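Local coordinates for glycosyl hydrolase, BNR repeat (Ralstonia eutropha, PDB 3B7F), which is a putative glycosyl hydrolase with BNR repeats, built as a seven-bladed beta-propeller and probably having hydrolase activity, at residues P40-W45 and H351-V356; I60-D63 and R69-M72; H116-T121 and K342-T347; N157-P160 and A164-G167; G217-F222 and G254-D259. All coordinates share one frame; numbering follows the deposited sequence.

Interaction 1: P40-W45 and H351-V356; sequences PARRTW and HAPVGV. With EDO (1,2-ethanediol), chain P.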
# COMPACT_ATOMS: atom_id res chain seq x y z
N PRO A 40 25.71 1.77 2.94
CA PRO A 40 25.53 0.55 2.13
C PRO A 40 25.20 -0.73 2.92
O PRO A 40 24.49 -1.60 2.43
CB PRO A 40 26.87 0.41 1.42
CG PRO A 40 27.49 1.78 1.48
CD PRO A 40 27.06 2.35 2.76
N ALA A 41 25.74 -0.83 4.13
CA ALA A 41 25.51 -1.94 5.03
C ALA A 41 24.14 -1.89 5.73
O ALA A 41 23.84 -2.82 6.43
CB ALA A 41 26.64 -2.01 6.09
N ARG A 42 23.35 -0.82 5.55
CA ARG A 42 22.04 -0.65 6.18
C ARG A 42 22.10 -0.73 7.70
O ARG A 42 21.16 -1.29 8.33
CB ARG A 42 20.99 -1.63 5.64
CG ARG A 42 20.69 -1.47 4.15
CD ARG A 42 19.74 -2.53 3.67
NE ARG A 42 20.38 -3.84 3.65
CZ ARG A 42 19.78 -5.03 3.54
NH1 ARG A 42 18.48 -5.13 3.49
NH2 ARG A 42 20.52 -6.15 3.52
N ARG A 43 23.17 -0.19 8.29
CA ARG A 43 23.29 -0.20 9.76
C ARG A 43 23.08 1.18 10.40
O ARG A 43 22.43 1.25 11.43
CB ARG A 43 24.56 -0.91 10.25
CG ARG A 43 25.77 -0.10 10.62
CD ARG A 43 26.53 -0.88 11.69
NE ARG A 43 25.82 -0.86 12.98
CZ ARG A 43 26.08 -0.06 14.03
NH1 ARG A 43 27.07 0.85 14.02
NH2 ARG A 43 25.34 -0.17 15.13
N THR A 44 23.60 2.25 9.80
CA THR A 44 23.36 3.61 10.30
C THR A 44 22.45 4.33 9.29
O THR A 44 22.57 4.10 8.08
CB THR A 44 24.68 4.40 10.53
OG1 THR A 44 25.36 4.55 9.29
CG2 THR A 44 25.57 3.67 11.54
N TRP A 45 21.55 5.18 9.80
CA TRP A 45 20.58 5.93 9.01
C TRP A 45 20.60 7.44 9.30
O TRP A 45 20.82 7.85 10.42
CB TRP A 45 19.17 5.40 9.24
CG TRP A 45 18.97 3.99 8.76
CD1 TRP A 45 19.35 2.86 9.40
CD2 TRP A 45 18.32 3.56 7.55
NE1 TRP A 45 18.99 1.76 8.68
CE2 TRP A 45 18.36 2.15 7.54
CE3 TRP A 45 17.71 4.22 6.49
CZ2 TRP A 45 17.83 1.40 6.50
CZ3 TRP A 45 17.18 3.46 5.44
CH2 TRP A 45 17.23 2.07 5.46
N HIS A 351 17.48 -5.83 -1.36
CA HIS A 351 18.84 -6.26 -1.04
C HIS A 351 18.84 -7.73 -0.70
O HIS A 351 17.77 -8.35 -0.64
CB HIS A 351 19.42 -5.43 0.12
CG HIS A 351 19.88 -4.07 -0.28
ND1 HIS A 351 19.17 -3.27 -1.15
CD2 HIS A 351 20.95 -3.35 0.12
CE1 HIS A 351 19.81 -2.12 -1.29
NE2 HIS A 351 20.88 -2.14 -0.52
N ALA A 352 20.02 -8.28 -0.51
CA ALA A 352 20.22 -9.67 -0.10
C ALA A 352 21.01 -9.65 1.21
O ALA A 352 22.16 -9.23 1.21
CB ALA A 352 20.97 -10.45 -1.17
N PRO A 353 20.37 -10.00 2.35
CA PRO A 353 18.99 -10.38 2.58
C PRO A 353 18.06 -9.19 2.49
O PRO A 353 18.48 -8.06 2.64
CB PRO A 353 18.99 -10.92 4.00
CG PRO A 353 20.20 -10.58 4.59
CD PRO A 353 21.14 -10.02 3.59
N VAL A 354 16.80 -9.46 2.22
CA VAL A 354 15.80 -8.44 2.12
C VAL A 354 15.56 -7.81 3.49
O VAL A 354 15.47 -8.50 4.50
CB VAL A 354 14.48 -9.01 1.52
CG1 VAL A 354 13.32 -8.07 1.81
CG2 VAL A 354 14.67 -9.23 0.06
N GLY A 355 15.54 -6.48 3.49
CA GLY A 355 15.26 -5.67 4.64
C GLY A 355 13.79 -5.32 4.61
O GLY A 355 13.18 -5.24 3.54
N VAL A 356 13.22 -5.17 5.81
CA VAL A 356 11.79 -4.90 6.01
C VAL A 356 11.66 -3.71 6.99
O VAL A 356 12.46 -3.53 7.92
CB VAL A 356 11.05 -6.16 6.53
CG1 VAL A 356 9.53 -5.92 6.55
CG2 VAL A 356 11.39 -7.38 5.68
C1 EDO P . 24.68 7.70 5.47
O1 EDO P . 23.26 7.78 5.53
C2 EDO P . 25.26 7.49 6.86
O2 EDO P . 24.37 6.70 7.67

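Interaction 2: I60-D63 and R69-M72; sequences IVQD and RMLM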
# COMPACT_ATOMS: atom_id res chain seq x y z
N ILE A 60 4.31 8.62 -0.83
CA ILE A 60 5.48 9.13 -1.54
C ILE A 60 6.04 7.91 -2.24
O ILE A 60 6.36 6.91 -1.58
CB ILE A 60 6.57 9.80 -0.63
CG1 ILE A 60 5.96 10.70 0.46
CG2 ILE A 60 7.54 10.61 -1.50
CD1 ILE A 60 6.95 11.14 1.50
N VAL A 61 6.10 7.95 -3.58
CA VAL A 61 6.55 6.82 -4.37
C VAL A 61 7.60 7.26 -5.39
O VAL A 61 7.45 8.28 -6.04
CB VAL A 61 5.38 6.17 -5.11
CG1 VAL A 61 5.87 4.94 -5.88
CG2 VAL A 61 4.25 5.82 -4.14
N GLN A 62 8.67 6.47 -5.50
CA GLN A 62 9.71 6.67 -6.51
C GLN A 62 9.31 5.91 -7.77
O GLN A 62 8.75 4.81 -7.66
CB GLN A 62 11.01 6.08 -6.03
CG GLN A 62 12.16 6.20 -7.01
CD GLN A 62 13.42 5.67 -6.44
OE1 GLN A 62 13.49 4.51 -6.03
NE2 GLN A 62 14.43 6.51 -6.37
N ASP A 63 9.62 6.48 -8.93
CA ASP A 63 9.41 5.81 -10.20
C ASP A 63 10.58 4.82 -10.34
O ASP A 63 11.73 5.26 -10.48
CB ASP A 63 9.41 6.83 -11.35
CG ASP A 63 8.89 6.26 -12.66
OD1 ASP A 63 8.88 5.04 -12.83
OD2 ASP A 63 8.48 7.07 -13.53
N ARG A 69 12.86 10.37 -10.49
CA ARG A 69 11.48 10.84 -10.43
C ARG A 69 10.71 10.28 -9.23
O ARG A 69 10.80 9.07 -8.95
CB ARG A 69 10.75 10.50 -11.72
CG ARG A 69 11.34 11.20 -12.93
CD ARG A 69 10.51 10.95 -14.17
NE ARG A 69 11.04 11.64 -15.36
CZ ARG A 69 10.79 12.91 -15.71
NH1 ARG A 69 10.07 13.74 -14.94
NH2 ARG A 69 11.32 13.37 -16.85
N MSE A 70 9.99 11.17 -8.52
CA MSE A 70 9.14 10.81 -7.39
C MSE A 70 7.86 11.61 -7.38
O MSE A 70 7.85 12.77 -7.80
CB MSE A 70 9.80 11.11 -6.06
CG MSE A 70 11.15 10.50 -5.82
SE MSE A 70 11.57 10.74 -3.91
CE MSE A 70 13.30 9.93 -4.05
N LEU A 71 6.79 10.97 -6.90
CA LEU A 71 5.47 11.59 -6.73
C LEU A 71 5.09 11.48 -5.27
O LEU A 71 5.49 10.53 -4.60
CB LEU A 71 4.38 10.98 -7.61
CG LEU A 71 4.48 11.21 -9.14
CD1 LEU A 71 3.21 10.78 -9.83
CD2 LEU A 71 4.79 12.67 -9.53
N MSE A 72 4.38 12.49 -4.79
CA MSE A 72 3.94 12.62 -3.42
C MSE A 72 2.48 13.11 -3.38
O MSE A 72 2.21 14.22 -3.79
CB MSE A 72 4.84 13.63 -2.71
CG MSE A 72 4.37 14.00 -1.31
SE MSE A 72 5.36 15.43 -0.55
CE MSE A 72 7.13 14.71 -0.54

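Interaction 3: H116-T121 and K342-T347; sequences HVFWLT and KRQAMT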
# COMPACT_ATOMS: atom_id res chain seq x y z
N HIS A 116 -8.98 13.38 -0.99
CA HIS A 116 -7.52 13.27 -1.08
C HIS A 116 -7.08 12.16 -2.02
O HIS A 116 -7.82 11.22 -2.28
CB HIS A 116 -6.89 13.09 0.32
CG HIS A 116 -7.34 11.87 1.07
ND1 HIS A 116 -8.43 11.87 1.91
CD2 HIS A 116 -6.81 10.63 1.15
CE1 HIS A 116 -8.58 10.67 2.44
NE2 HIS A 116 -7.61 9.90 1.99
N VAL A 117 -5.88 12.33 -2.58
CA VAL A 117 -5.24 11.30 -3.38
C VAL A 117 -4.63 10.40 -2.34
O VAL A 117 -3.80 10.85 -1.53
CB VAL A 117 -4.17 11.86 -4.31
CG1 VAL A 117 -3.51 10.72 -5.12
CG2 VAL A 117 -4.79 12.91 -5.23
N PHE A 118 -5.03 9.14 -2.33
CA PHE A 118 -4.58 8.20 -1.32
C PHE A 118 -3.39 7.33 -1.74
O PHE A 118 -2.49 7.08 -0.93
CB PHE A 118 -5.74 7.30 -0.93
CG PHE A 118 -5.41 6.34 0.16
CD1 PHE A 118 -5.33 6.78 1.46
CD2 PHE A 118 -5.19 5.00 -0.11
CE1 PHE A 118 -5.00 5.90 2.48
CE2 PHE A 118 -4.86 4.12 0.91
CZ PHE A 118 -4.76 4.57 2.20
N TRP A 119 -3.39 6.87 -2.98
CA TRP A 119 -2.42 5.91 -3.49
C TRP A 119 -1.90 6.27 -4.85
O TRP A 119 -2.68 6.65 -5.69
CB TRP A 119 -3.15 4.58 -3.63
CG TRP A 119 -2.29 3.42 -3.90
CD1 TRP A 119 -1.69 3.05 -5.07
CD2 TRP A 119 -1.98 2.39 -2.96
NE1 TRP A 119 -1.00 1.88 -4.90
CE2 TRP A 119 -1.17 1.45 -3.62
CE3 TRP A 119 -2.31 2.19 -1.62
CZ2 TRP A 119 -0.69 0.32 -2.98
CZ3 TRP A 119 -1.85 1.06 -1.00
CH2 TRP A 119 -1.04 0.14 -1.68
N LEU A 120 -0.61 6.05 -5.09
CA LEU A 120 0.07 6.34 -6.35
C LEU A 120 0.79 5.07 -6.81
O LEU A 120 1.50 4.43 -6.02
CB LEU A 120 1.10 7.46 -6.16
CG LEU A 120 0.61 8.89 -5.88
CD1 LEU A 120 1.79 9.73 -5.38
CD2 LEU A 120 -0.05 9.49 -7.12
N THR A 121 0.61 4.71 -8.08
CA THR A 121 1.24 3.53 -8.69
C THR A 121 1.92 3.93 -9.99
O THR A 121 1.27 4.52 -10.84
CB THR A 121 0.20 2.45 -9.01
OG1 THR A 121 -0.35 1.99 -7.79
CG2 THR A 121 0.81 1.28 -9.70
N LYS A 342 -0.37 1.18 9.61
CA LYS A 342 -1.38 1.37 8.57
C LYS A 342 -0.96 0.62 7.27
O LYS A 342 0.17 0.11 7.19
CB LYS A 342 -1.65 2.87 8.34
CG LYS A 342 -2.50 3.59 9.42
CD LYS A 342 -2.40 5.10 9.20
CE LYS A 342 -3.66 5.90 9.53
NZ LYS A 342 -4.16 5.82 10.89
N ARG A 343 -1.89 0.57 6.30
CA ARG A 343 -1.74 -0.21 5.03
C ARG A 343 -0.50 0.01 4.23
O ARG A 343 0.00 -0.94 3.65
CB ARG A 343 -2.76 0.20 3.99
CG ARG A 343 -4.09 0.00 4.28
CD ARG A 343 -4.92 1.02 3.52
NE ARG A 343 -6.11 1.06 4.35
CZ ARG A 343 -7.27 0.52 4.07
NH1 ARG A 343 -7.53 -0.01 2.91
NH2 ARG A 343 -8.21 0.58 4.98
N GLN A 344 -0.13 1.28 4.07
CA GLN A 344 1.02 1.68 3.28
C GLN A 344 2.25 1.87 4.14
O GLN A 344 3.31 2.25 3.63
CB GLN A 344 0.72 2.99 2.54
CG GLN A 344 -0.38 2.92 1.49
CD GLN A 344 -1.03 4.26 1.28
OE1 GLN A 344 -1.56 4.83 2.23
NE2 GLN A 344 -0.99 4.79 0.03
N ALA A 345 2.14 1.60 5.43
CA ALA A 345 3.23 1.83 6.38
C ALA A 345 4.25 0.67 6.57
O ALA A 345 5.06 0.74 7.50
CB ALA A 345 2.65 2.33 7.72
N MSE A 346 4.19 -0.39 5.76
CA MSE A 346 5.25 -1.42 5.70
C MSE A 346 5.81 -1.44 4.30
O MSE A 346 5.06 -1.26 3.35
CB MSE A 346 4.81 -2.85 5.96
CG MSE A 346 4.56 -3.20 7.35
SE MSE A 346 4.87 -5.09 7.70
CE MSE A 346 3.54 -5.67 6.53
N THR A 347 7.11 -1.69 4.19
CA THR A 347 7.78 -1.81 2.90
C THR A 347 8.99 -2.71 3.07
O THR A 347 9.41 -3.03 4.20
CB THR A 347 8.22 -0.43 2.36
OG1 THR A 347 8.61 -0.53 0.99
CG2 THR A 347 9.37 0.15 3.19

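Interaction 4: N157-P160 and A164-G167; sequences NDHP and AWTG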
# COMPACT_ATOMS: atom_id res chain seq x y z
N ASN A 157 -14.57 5.20 -13.19
CA ASN A 157 -15.33 6.32 -12.58
C ASN A 157 -16.77 6.49 -13.04
O ASN A 157 -17.59 6.97 -12.26
CB ASN A 157 -14.60 7.66 -12.76
CG ASN A 157 -13.38 7.82 -11.85
OD1 ASN A 157 -12.88 6.85 -11.27
ND2 ASN A 157 -12.88 9.05 -11.73
N ASP A 158 -17.04 6.13 -14.30
CA ASP A 158 -18.37 6.18 -14.90
C ASP A 158 -18.86 4.78 -15.28
O ASP A 158 -19.68 4.65 -16.16
CB ASP A 158 -18.36 7.09 -16.15
CG ASP A 158 -18.09 8.55 -15.82
OD1 ASP A 158 -18.53 9.06 -14.77
OD2 ASP A 158 -17.47 9.21 -16.67
N HIS A 159 -18.36 3.73 -14.62
CA HIS A 159 -18.87 2.37 -14.86
C HIS A 159 -20.30 2.34 -14.31
O HIS A 159 -20.54 2.95 -13.25
CB HIS A 159 -18.02 1.33 -14.11
CG HIS A 159 -18.24 -0.07 -14.57
ND1 HIS A 159 -19.36 -0.80 -14.25
CD2 HIS A 159 -17.47 -0.89 -15.33
CE1 HIS A 159 -19.29 -2.00 -14.79
NE2 HIS A 159 -18.14 -2.09 -15.45
N PRO A 160 -21.26 1.70 -15.04
CA PRO A 160 -22.65 1.64 -14.50
C PRO A 160 -22.78 1.00 -13.09
O PRO A 160 -23.64 1.39 -12.33
CB PRO A 160 -23.42 0.81 -15.55
CG PRO A 160 -22.40 0.24 -16.47
CD PRO A 160 -21.16 1.08 -16.37
N ALA A 164 -22.86 1.07 -6.98
CA ALA A 164 -23.15 -0.19 -6.30
C ALA A 164 -21.88 -0.82 -5.69
O ALA A 164 -21.91 -1.32 -4.55
CB ALA A 164 -23.81 -1.17 -7.28
N TRP A 165 -20.79 -0.79 -6.45
CA TRP A 165 -19.50 -1.28 -5.97
C TRP A 165 -18.92 -0.45 -4.82
O TRP A 165 -18.46 -1.04 -3.85
CB TRP A 165 -18.46 -1.31 -7.09
CG TRP A 165 -18.71 -2.27 -8.18
CD1 TRP A 165 -19.43 -3.43 -8.11
CD2 TRP A 165 -18.12 -2.25 -9.48
NE1 TRP A 165 -19.37 -4.09 -9.30
CE2 TRP A 165 -18.56 -3.39 -10.16
CE3 TRP A 165 -17.26 -1.36 -10.13
CZ2 TRP A 165 -18.20 -3.66 -11.48
CZ3 TRP A 165 -16.89 -1.63 -11.42
CH2 TRP A 165 -17.35 -2.77 -12.09
N THR A 166 -18.97 0.87 -4.92
CA THR A 166 -18.43 1.77 -3.90
C THR A 166 -19.38 1.98 -2.71
O THR A 166 -18.99 1.78 -1.57
CB THR A 166 -18.10 3.18 -4.46
OG1 THR A 166 -19.30 3.83 -4.85
CG2 THR A 166 -17.12 3.13 -5.64
N GLY A 167 -20.60 2.42 -3.01
CA GLY A 167 -21.63 2.77 -2.00
C GLY A 167 -21.66 4.28 -1.74
O GLY A 167 -21.91 5.08 -2.66
O HOH W 1 -24.10 1.31 -9.78

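Interaction 5: G217-F222 and G254-D259; sequences GCAANF and GIYRMD. With EDO (1,2-ethanediol), chain J; EDO (1,2-ethanediol), chain R.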
# COMPACT_ATOMS: atom_id res chain seq x y z
N GLY A 217 -13.85 -16.36 -2.59
CA GLY A 217 -13.14 -17.04 -1.51
C GLY A 217 -12.82 -16.16 -0.31
O GLY A 217 -12.43 -16.65 0.74
N CYS A 218 -13.05 -14.86 -0.46
CA CYS A 218 -12.76 -13.87 0.58
C CYS A 218 -13.98 -13.61 1.46
O CYS A 218 -15.04 -13.36 0.95
CB CYS A 218 -12.31 -12.59 -0.14
SG CYS A 218 -11.68 -11.31 0.86
N ALA A 219 -13.85 -13.66 2.78
CA ALA A 219 -14.98 -13.34 3.67
C ALA A 219 -15.26 -11.83 3.70
O ALA A 219 -14.40 -11.01 3.36
CB ALA A 219 -14.70 -13.82 5.05
N ALA A 220 -16.50 -11.49 4.07
CA ALA A 220 -16.99 -10.13 4.25
C ALA A 220 -18.01 -10.25 5.38
O ALA A 220 -19.23 -10.00 5.24
CB ALA A 220 -17.62 -9.58 2.99
N ASN A 221 -17.47 -10.63 6.53
CA ASN A 221 -18.27 -10.92 7.74
C ASN A 221 -18.99 -9.71 8.41
O ASN A 221 -19.84 -9.87 9.29
CB ASN A 221 -17.37 -11.76 8.69
CG ASN A 221 -17.00 -13.15 8.05
OD1 ASN A 221 -17.79 -13.73 7.26
ND2 ASN A 221 -15.81 -13.69 8.39
N PHE A 222 -18.67 -8.51 7.95
CA PHE A 222 -19.35 -7.26 8.33
C PHE A 222 -20.62 -6.99 7.47
O PHE A 222 -21.34 -6.04 7.75
CB PHE A 222 -18.38 -6.07 8.22
CG PHE A 222 -17.72 -5.91 6.86
CD1 PHE A 222 -16.51 -6.57 6.58
CD2 PHE A 222 -18.29 -5.13 5.87
CE1 PHE A 222 -15.92 -6.47 5.35
CE2 PHE A 222 -17.69 -5.03 4.64
CZ PHE A 222 -16.51 -5.70 4.39
N GLY A 254 -9.13 -11.23 6.96
CA GLY A 254 -8.07 -12.19 6.85
C GLY A 254 -6.96 -11.94 5.87
O GLY A 254 -6.99 -10.96 5.13
N ILE A 255 -5.97 -12.83 5.94
CA ILE A 255 -4.83 -12.84 5.03
C ILE A 255 -5.19 -13.89 3.99
O ILE A 255 -5.57 -15.00 4.36
CB ILE A 255 -3.49 -13.21 5.68
CG1 ILE A 255 -3.20 -12.31 6.90
CG2 ILE A 255 -2.36 -13.14 4.63
CD1 ILE A 255 -2.10 -12.88 7.86
N TYR A 256 -5.09 -13.52 2.71
CA TYR A 256 -5.42 -14.40 1.62
C TYR A 256 -4.33 -14.45 0.57
O TYR A 256 -3.61 -13.49 0.36
CB TYR A 256 -6.71 -13.95 0.92
CG TYR A 256 -7.94 -13.99 1.77
CD1 TYR A 256 -8.25 -12.92 2.61
CD2 TYR A 256 -8.79 -15.09 1.77
CE1 TYR A 256 -9.38 -12.95 3.43
CE2 TYR A 256 -9.91 -15.13 2.59
CZ TYR A 256 -10.20 -14.04 3.42
OH TYR A 256 -11.31 -14.06 4.24
N ARG A 257 -4.31 -15.57 -0.15
CA ARG A 257 -3.44 -15.80 -1.28
C ARG A 257 -4.32 -16.27 -2.44
O ARG A 257 -5.21 -17.10 -2.26
CB ARG A 257 -2.39 -16.86 -0.97
CG ARG A 257 -1.40 -17.09 -2.10
CD ARG A 257 -0.52 -18.26 -1.80
NE ARG A 257 0.38 -18.55 -2.92
CZ ARG A 257 0.12 -19.34 -3.97
NH1 ARG A 257 -1.06 -19.91 -4.15
NH2 ARG A 257 1.05 -19.50 -4.88
N MSE A 258 -4.07 -15.73 -3.63
CA MSE A 258 -4.73 -16.18 -4.85
C MSE A 258 -3.71 -16.47 -5.95
O MSE A 258 -2.85 -15.66 -6.24
CB MSE A 258 -5.72 -15.14 -5.39
CG MSE A 258 -6.33 -15.51 -6.75
SE MSE A 258 -7.49 -14.23 -7.55
CE MSE A 258 -9.05 -14.42 -6.50
N ASP A 259 -3.83 -17.65 -6.55
CA ASP A 259 -3.15 -17.96 -7.79
C ASP A 259 -4.23 -17.56 -8.79
O ASP A 259 -5.30 -18.17 -8.82
CB ASP A 259 -2.79 -19.43 -7.88
CG ASP A 259 -2.04 -19.75 -9.13
OD1 ASP A 259 -2.35 -19.15 -10.18
OD2 ASP A 259 -1.12 -20.58 -9.05
C1 EDO J . 0.03 -22.96 -6.59
O1 EDO J . -0.01 -21.59 -7.05
C2 EDO J . -0.77 -23.19 -5.29
O2 EDO J . -2.14 -22.73 -5.35
C1 EDO R . -16.74 -14.51 -1.10
O1 EDO R . -17.52 -13.41 -0.57
C2 EDO R . -17.40 -15.19 -2.28
O2 EDO R . -16.90 -16.53 -2.39

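Interaction 1: P40-W45 and H351-V356
R42 reaches G355 and its neighbours from a backbone that stays well back, the nearest CA atoms, those of R42 and G355, being 8.6 Å apart, and neither loop is regular where they meet. The R42 side chain does the bridging. Its CG stands anti to the carbonyl carbon (chi1 -63°), and a bend at chi3 turns the guanidinium into the mouth of the 351-356 loop. There it takes hold of one oxygen with two nitrogens: NH2 of R42 lies 2.9 Å from O of P353, and NH1 of R42 lies 3.1 Å from the same O of P353. Both donors sit in the carbonyl plane, and the oxygen lies close to the guanidinium plane, so the grip is end-on and nearly flat. H351 covers one face of the group, its CB 3.5 Å from CZ of R42, while its imidazole runs back along the arginine in the opposite direction, CD2 of H351 being 3.6 Å from NE of R42. The H351 ring is itself anchored through NE2 to the carbonyl of G21. The peptide bond before P353 is cis. NH1 of R42 also forms a salt bridge with D349. The contact therefore joins two connections of neighbouring propeller blades through a cation that binds both a carboxylate and a backbone carbonyl, two partners that probably restrict the guanidinium's rotation.

Interaction 2: I60-D63 and R69-M72
The axes of strand segments 60-62 and 70-72 approach to 4.7 Å and run antiparallel, their directions at 167°, as part of a beta hairpin in one blade of the seven-bladed propeller. V61 and L71 make the hydrogen-bonded pair: N of V61 is 2.8 Å from O of L71, and the return bond from N of L71 to O of V61 is 2.9 Å, both close to straight. I60 with M72 and Q62 with M70 are the flanking non-hydrogen-bonded pairs. Beyond them N of D63 reaches O of R69 at 2.8 Å, carrying the pairing toward the turn.

The side chains of I60, Q62 and the selenomethionines M70 and M72 share one face of the sheet. I60 and M72 lie side by side and point the same way. M72 leaves with CG anti to the backbone N (chi1 172°) and bends at chi3, which brings its CE to 4.1 Å from CD1 of I60. Strand 24-29 packs against I60 and M70 on this face, so the hairpin meets the preceding blade there. On the other face V61 and L71 both touch W131 of the next blade. The charged ends turn to the hairpin loop, D63 to R65 and R69 to E66, while NE2 of Q62 bonds to the carbonyls of P67 and R392. Nearer the backbone, CB of D63 rests 3.9 Å from CB of R69.

Interaction 3: H116-T121 and K342-T347
NE2 of Q344 donates to O of F118 across 2.9 Å, an N-H...O angle of 162° making the bond fairly straight. It crosses the middle of the seven-bladed propeller, from a type I beta turn, K342 to A345, to the innermost strand of another blade. The acceptor lies near the amide plane of Q344, whereas the donor stands tilted from the carbonyl plane of F118. F118 and W119 both face G134 in a classic beta bulge, so these successive residues can each bring an aromatic ring to the same glutamine.

The Q344 side chain runs out extended beyond CG to lie across both rings, which stand on the same side of its amide plane. Its OE1 comes over one face of the F118 ring, 3.2 Å from CZ of F118, the ring moderately inclined to the amide. The W119 indole lies almost parallel to the amide, at 6°, and its CZ3 is 3.4 Å from CG of Q344. With CG anti to the backbone N (chi1 -170°), W119 brings the CE3-CZ3 side of its six-membered ring alongside CG and NE2 of Q344. The other end of the indole makes a weak bond from NE1 of W119 to OG1 of T121, at 3.0 Å. R343 comes from the edge of the F118 ring and crosses it at about a right angle; its guanidinium goes on to S197. The touching atoms there are CD of R343 and CZ of F118, 3.8 Å apart.

Interaction 4: N157-P160 and A164-G167
One face of the H159 imidazole carries the six-membered ring of W165, whose CH2 sits over the middle of the imidazole, 3.4 Å from CE1 of H159. The two planes are inclined by 36° and the ring centroids are 4.4 Å apart, an oblique aromatic pair. CH2 of W165 is the leading atom of the indole: it lies 3.5 Å from NE2 of H159, and CZ3 of W165 follows at 3.8 Å from CG of H159. The W165 ring has further aromatic company, with F230 meeting it edge-to-face and F202 at an intermediate angle.

H159 places its ring by a first torsion of -165°, CG anti to the backbone N, which sends the imidazole from the loop toward the helix. Its two nitrogens are both engaged beyond the contact. ND1 caps the backbone N of M161 just before helix 162-166, and NE2 bonds to the carboxylate of D210. W165, on that same helix, turns its indole back to the residue whose ring caps the turn leading into the helix. A water spans the backbones alongside, donating to O of P160 at 2.6 Å and accepting from N of A164 at 3.1 Å.

This short helical excursion lies about 22 Å from the centre of the chain, in the connection from strand 151-152 to strand 178-184, which belong to successive blades. With ND1 accepting from M161 N, a proton on NE2 would suit the bond to D210; the imidazole is thus held at both nitrogens and its rotation fixed, while the meeting with W165 itself rests on van der Waals contact.

Interaction 5: G217-F222 and G254-D259
C218 carries its SG anti to the backbone N (chi1 -172°), while Y256 turns CG anti to the carbonyl carbon (chi1 -63°), and together these settings bring the thiol over one face of the phenol ring. SG of C218 lies 4.1 Å from the ring centroid of Y256 and 23° off the ring normal, a cysteine sulfur-aromatic contact displaced toward CE1 of Y256, which is 3.8 Å from SG of C218. On the same side of the ring the loop backbone passes, with O of G217 3.5 Å from CE2 of Y256. At the far end of the ring the hydroxyl is pinned. N of A219 donates to OH of Y256 over 3.0 Å, nearly straight, and CB of A219 rests 3.5 Å from OH of Y256. That hydroxyl also bonds to the carbonyl of C253, so it bridges the loop and the turn before its own strand.

Two ethanediols, probably from the crystallisation liquor, lie at the margins; one bridges R257 and D259. Strand 254-259 sits between strands 246-251 and 264-266 of its four-stranded blade, and the 217-222 loop, arriving from strand 212-213 of the preceding blade, lies against it, with C218 also touching N251 and Y256 touching W265.

Overall arrangement
Following the chain from the N terminus, P40-W45 opens the widest loop, closed only at H351-V356 by interaction 1, and all four other contacts fall within it. Interaction 2 closes a local hairpin first. Interaction 3 then opens at H116-T121 and closes at K342-T347 across the propeller centre; within its span, interactions 4 and 5 follow in series, the first around a short helix and the second between neighbouring blades. None of the loops cross. Interactions 2 and 3 touch where V61 and L71 pack on L120, and interaction 3 meets interaction 1 through T347 and V356. Interactions 1 and 4 lie on opposite sides of the chain's centre, their centres about 43 Å apart.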